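Local coordinates for Dye type peroxidase A (Streptomyces lividans 1326, PDB 6GZW), which is a haem-containing dye-decolourising peroxidase that probably uses hydrogen peroxide to oxidise dyes and other substrates, at residues Q27-L32 and Q158-N163; V33-A38 and L126-G131. One frame throughout, in Å; residues are numbered along the deposited sequence.

Contact 1. Residues Q27-L32 and Q158-N163; sequences QARGHL and QMNGFN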
# COMPACT_ATOMS: atom_id res chain seq x y z
N GLN A 27 -0.37 4.38 11.85
CA GLN A 27 -1.19 3.36 11.19
C GLN A 27 -0.46 2.78 9.99
O GLN A 27 0.35 3.48 9.35
CB GLN A 27 -2.49 4.01 10.72
CG GLN A 27 -3.40 4.51 11.85
CD GLN A 27 -4.13 5.76 11.48
OE1 GLN A 27 -3.56 6.64 10.82
NE2 GLN A 27 -5.39 5.87 11.91
N ALA A 28 -0.78 1.53 9.65
CA ALA A 28 -0.10 0.81 8.58
C ALA A 28 -0.41 1.34 7.18
O ALA A 28 0.39 1.17 6.28
CB ALA A 28 -0.42 -0.66 8.64
N ARG A 29 -1.58 1.96 7.00
CA ARG A 29 -2.03 2.39 5.69
C ARG A 29 -2.53 3.82 5.77
O ARG A 29 -3.27 4.14 6.69
CB ARG A 29 -3.15 1.47 5.23
CG ARG A 29 -3.71 1.77 3.86
CD ARG A 29 -2.61 1.91 2.84
NE ARG A 29 -3.10 1.60 1.52
CZ ARG A 29 -2.41 1.75 0.41
NH1 ARG A 29 -1.17 2.21 0.43
NH2 ARG A 29 -2.97 1.41 -0.74
N GLY A 30 -2.10 4.66 4.82
CA GLY A 30 -2.51 6.06 4.71
C GLY A 30 -2.95 6.45 3.31
O GLY A 30 -2.44 5.96 2.31
N HIS A 31 -3.95 7.32 3.25
CA HIS A 31 -4.30 8.02 2.02
C HIS A 31 -4.44 9.50 2.38
O HIS A 31 -5.24 9.84 3.27
CB HIS A 31 -5.62 7.52 1.44
CG HIS A 31 -5.67 6.05 1.15
ND1 HIS A 31 -4.96 5.44 0.13
CD2 HIS A 31 -6.37 5.06 1.75
CE1 HIS A 31 -5.24 4.15 0.11
NE2 HIS A 31 -6.12 3.89 1.07
N LEU A 32 -3.69 10.36 1.71
CA LEU A 32 -3.84 11.81 1.84
C LEU A 32 -4.51 12.30 0.57
O LEU A 32 -4.15 11.85 -0.51
CB LEU A 32 -2.50 12.50 1.98
CG LEU A 32 -1.53 12.01 3.06
CD1 LEU A 32 -0.30 12.91 3.17
CD2 LEU A 32 -2.21 11.87 4.41
N GLN A 158 -3.90 13.14 -4.74
CA GLN A 158 -4.10 12.05 -3.78
C GLN A 158 -2.86 11.19 -3.76
O GLN A 158 -2.29 10.87 -4.85
CB GLN A 158 -5.35 11.24 -4.12
CG GLN A 158 -5.78 10.26 -3.02
CD GLN A 158 -5.18 8.88 -3.20
OE1 GLN A 158 -5.38 8.27 -4.23
NE2 GLN A 158 -4.51 8.37 -2.18
N MET A 159 -2.40 10.89 -2.54
CA MET A 159 -1.16 10.10 -2.30
C MET A 159 -1.46 8.92 -1.38
O MET A 159 -2.16 9.07 -0.37
CB MET A 159 -0.06 11.00 -1.71
CG MET A 159 0.32 12.14 -2.64
SD MET A 159 1.51 13.27 -1.92
CE MET A 159 1.29 14.62 -3.08
N ASN A 160 -0.85 7.77 -1.66
CA ASN A 160 -0.92 6.61 -0.80
C ASN A 160 0.34 6.47 0.02
O ASN A 160 1.43 6.72 -0.47
CB ASN A 160 -0.98 5.32 -1.61
CG ASN A 160 -2.20 5.23 -2.50
OD1 ASN A 160 -3.28 5.80 -2.19
ND2 ASN A 160 -2.05 4.48 -3.62
N GLY A 161 0.18 5.98 1.25
CA GLY A 161 1.31 5.70 2.12
C GLY A 161 1.13 4.43 2.92
O GLY A 161 0.07 3.80 2.93
N PHE A 162 2.22 4.03 3.57
CA PHE A 162 2.25 2.86 4.39
C PHE A 162 3.27 3.00 5.52
O PHE A 162 4.22 3.82 5.46
CB PHE A 162 2.54 1.60 3.57
CG PHE A 162 3.80 1.68 2.76
CD1 PHE A 162 5.02 1.37 3.33
CD2 PHE A 162 3.78 2.11 1.42
CE1 PHE A 162 6.19 1.45 2.60
CE2 PHE A 162 4.95 2.18 0.67
CZ PHE A 162 6.17 1.87 1.28
N ASN A 163 3.07 2.15 6.52
CA ASN A 163 4.01 2.01 7.64
C ASN A 163 4.04 0.54 8.05
O ASN A 163 3.32 -0.32 7.50
CB ASN A 163 3.56 2.87 8.84
CG ASN A 163 3.82 4.35 8.67
OD1 ASN A 163 4.95 4.78 8.41
ND2 ASN A 163 2.76 5.17 8.83

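Contact 2. Residues V33-A38 and L126-G131; sequences VAFDLA and LWVQIG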
# COMPACT_ATOMS: atom_id res chain seq x y z
N VAL A 33 -5.49 13.19 0.68
CA VAL A 33 -6.18 13.68 -0.50
C VAL A 33 -6.49 15.17 -0.31
O VAL A 33 -6.77 15.58 0.81
CB VAL A 33 -7.42 12.82 -0.80
CG1 VAL A 33 -8.32 12.69 0.41
CG2 VAL A 33 -8.17 13.29 -2.03
N ALA A 34 -6.31 15.96 -1.37
CA ALA A 34 -6.72 17.34 -1.40
C ALA A 34 -7.85 17.50 -2.41
O ALA A 34 -7.85 16.86 -3.46
CB ALA A 34 -5.54 18.23 -1.74
N PHE A 35 -8.82 18.37 -2.07
CA PHE A 35 -9.94 18.69 -2.93
C PHE A 35 -9.96 20.19 -3.22
O PHE A 35 -9.59 20.97 -2.33
CB PHE A 35 -11.27 18.33 -2.25
CG PHE A 35 -11.47 16.86 -2.02
CD1 PHE A 35 -11.00 16.27 -0.85
CD2 PHE A 35 -12.19 16.07 -2.90
CE1 PHE A 35 -11.18 14.93 -0.58
CE2 PHE A 35 -12.38 14.70 -2.63
CZ PHE A 35 -11.87 14.13 -1.47
N ASP A 36 -10.36 20.57 -4.43
CA ASP A 36 -10.70 21.96 -4.74
C ASP A 36 -12.19 22.13 -4.92
O ASP A 36 -12.86 21.32 -5.57
CB ASP A 36 -9.99 22.45 -6.00
CG ASP A 36 -8.51 22.67 -5.79
OD1 ASP A 36 -8.10 23.00 -4.66
OD2 ASP A 36 -7.75 22.55 -6.77
N LEU A 37 -12.73 23.18 -4.34
CA LEU A 37 -14.15 23.48 -4.53
C LEU A 37 -14.48 23.71 -6.00
O LEU A 37 -13.71 24.33 -6.74
CB LEU A 37 -14.54 24.69 -3.68
CG LEU A 37 -14.55 24.47 -2.17
CD1 LEU A 37 -14.67 25.81 -1.48
CD2 LEU A 37 -15.68 23.59 -1.74
N ALA A 38 -15.61 23.16 -6.42
CA ALA A 38 -16.09 23.31 -7.76
C ALA A 38 -16.69 24.71 -7.95
O ALA A 38 -17.07 25.38 -6.99
CB ALA A 38 -17.15 22.25 -8.04
N LEU A 126 -9.07 22.02 0.40
CA LEU A 126 -9.44 21.12 1.49
C LEU A 126 -8.49 19.94 1.53
O LEU A 126 -8.10 19.44 0.47
CB LEU A 126 -10.85 20.60 1.31
CG LEU A 126 -11.97 21.63 1.43
CD1 LEU A 126 -13.25 21.08 0.85
CD2 LEU A 126 -12.16 22.05 2.89
N TRP A 127 -8.18 19.46 2.72
CA TRP A 127 -7.31 18.28 2.87
C TRP A 127 -7.99 17.26 3.76
O TRP A 127 -8.62 17.62 4.74
CB TRP A 127 -6.00 18.74 3.50
CG TRP A 127 -4.97 17.69 3.80
CD1 TRP A 127 -4.14 17.03 2.91
CD2 TRP A 127 -4.64 17.20 5.11
NE1 TRP A 127 -3.31 16.19 3.61
CE2 TRP A 127 -3.58 16.28 4.95
CE3 TRP A 127 -5.10 17.49 6.40
CZ2 TRP A 127 -2.99 15.62 6.04
CZ3 TRP A 127 -4.53 16.81 7.50
CH2 TRP A 127 -3.47 15.91 7.32
N VAL A 128 -7.89 15.98 3.39
CA VAL A 128 -8.33 14.90 4.26
C VAL A 128 -7.21 13.89 4.41
O VAL A 128 -6.57 13.51 3.41
CB VAL A 128 -9.58 14.18 3.69
CG1 VAL A 128 -10.11 13.19 4.73
CG2 VAL A 128 -10.64 15.19 3.29
N GLN A 129 -6.99 13.46 5.66
CA GLN A 129 -6.05 12.39 5.98
C GLN A 129 -6.81 11.18 6.45
O GLN A 129 -7.57 11.23 7.43
CB GLN A 129 -5.07 12.85 7.07
CG GLN A 129 -4.11 11.77 7.58
CD GLN A 129 -3.30 12.26 8.75
OE1 GLN A 129 -3.85 12.51 9.84
NE2 GLN A 129 -2.01 12.43 8.54
N ILE A 130 -6.60 10.06 5.76
CA ILE A 130 -7.21 8.80 6.14
C ILE A 130 -6.11 7.82 6.50
O ILE A 130 -5.14 7.68 5.75
CB ILE A 130 -8.05 8.26 4.98
CG1 ILE A 130 -9.22 9.22 4.78
CG2 ILE A 130 -8.54 6.83 5.28
CD1 ILE A 130 -9.90 9.06 3.48
N GLY A 131 -6.25 7.14 7.63
CA GLY A 131 -5.37 6.07 8.04
C GLY A 131 -6.05 4.95 8.78
O GLY A 131 -7.07 5.16 9.44

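Contact 1. Residues Q27-L32 and Q158-N163
Gly-30 and Gly-161 form the tight centre of an antiparallel pairing between strands 29-32 and 158-162, from the first and fourth strands of the N-terminal ferredoxin-like sheet, bonding in both directions, with Gly-161 N 2.8 Å from Gly-30 O. The hydrogen-bonded pair Leu-32 and Met-159 repeats this exchange, both side chains on the face opposite Arg-29, His-31, Asn-160 and Phe-162. On this second face Arg-29 and His-31, packed against helix 135-149, join Asn-160 and Gln-158 in a polar cluster. Arg-29, CG anti to its backbone N and the chain bent at chi2 (50°), folds back so that NH1 donates over 3.2 Å to Gly-161 O, which already accepts from Gly-30 N. The His-31 ring lies alongside the Asn-160 amide, planes 77° apart, and ND1 donates to Asn-160 OD1 over 2.9 Å, in the ring plane but above the amide plane. Gln-158 NE2 gives the same OD1 a nearly straight bond of 2.8 Å, while Asn-160 ND2 bonds to His-307 O of the second subunit. An alanine here removes that shared acceptor and that donor, and would probably loosen both cluster and subunit join. At Ala-28 the backbone stays paired, O accepting from Asn-163 N at 2.9 Å; looseness is confined to its methyl, which points away, 3.9 Å from Asn-163 O. Asn-163 ND2 donates to Gln-27 O at 3.0 Å, in its own amide plane, and also to Pro-303 O. Because His-31 ND1 donates, it must carry a proton, and the nearby guanidinium charge would probably disfavour a second on the imidazole.

Contact 2. Residues V33-A38 and L126-G131
Strands 33-37 and 126-131 run antiparallel at 154°, their axes 4.7 Å apart at closest, with hydrogen-bonded pairs Val-33 with Val-128 and Phe-35 with Leu-126 flanking the non-hydrogen-bonded pair Ala-34 with Trp-127. Each hydrogen-bonded pair exchanges two bonds; that from Val-128 N to Val-33 O, 2.8 Å long, lies nearly along the C=O axis. Val-33, Phe-35, Leu-126 and Val-128 share one face. Val-33 holds CG1 in the crowded position between its backbone N and carbonyl carbon (chi1 53°), which carries this methyl across to Val-128, 3.8 Å from its CB and 3.6 Å from its O. The Phe-35 ring crosses Val-128 obliquely, CE1 meeting CG2 at 3.9 Å, while its CB sits 4.2 Å from Leu-126 CB. Farther along, Leu-37 brings CD2 to 4.3 Å from Leu-126 CD1. These are the first and third strands of a ferredoxin-like beta-alpha-beta-beta-alpha-beta unit, adjacent in its 4-1-3-2 sheet, as expected for the N-terminal half of a DyP-type peroxidase. The two helices of the unit lie on the apolar face just described: Trp-53 of helix 43-61 meets the Phe-35 ring, and helix 135-149 packs on Val-33 and Phe-35. On the face of Ala-34, Trp-127 extends CG anti to its backbone N (chi1 178°), with CD1 3.7 Å from Val-33 O and one ring face under Gln-129 N. Its indole stacks with Phe-358 and touches Trp-325, both in strands of the C-terminal half. The CB of Asp-36 points away from strand 126-131, but its carboxylate accepts from Asp-125 N through OD1 and forms a salt bridge through OD2 with Arg-156 of strand 153-162.

Overall arrangement
From the N terminus the chain enters strand 29-37, whose first half belongs to contact 1 and second half to contact 2. It then passes through helix 43-61 and strand 83-89 before strand 126-132 returns beside residues 33-38 and closes the loop of contact 2. Helix 135-149 follows, and strand 153-162 closes the longer loop of contact 1, within which contact 2 is nested. Strand 29-37 thus lies between its two partners, and the contacts meet where His-31 N probably bonds to Ile-130 O. Contact 1 joins strand 29-37 to strand 153-162, which borders the second subunit and bonds on to strand 300-310 of the C-terminal half; contact 2 leads inward, toward strand 83-89.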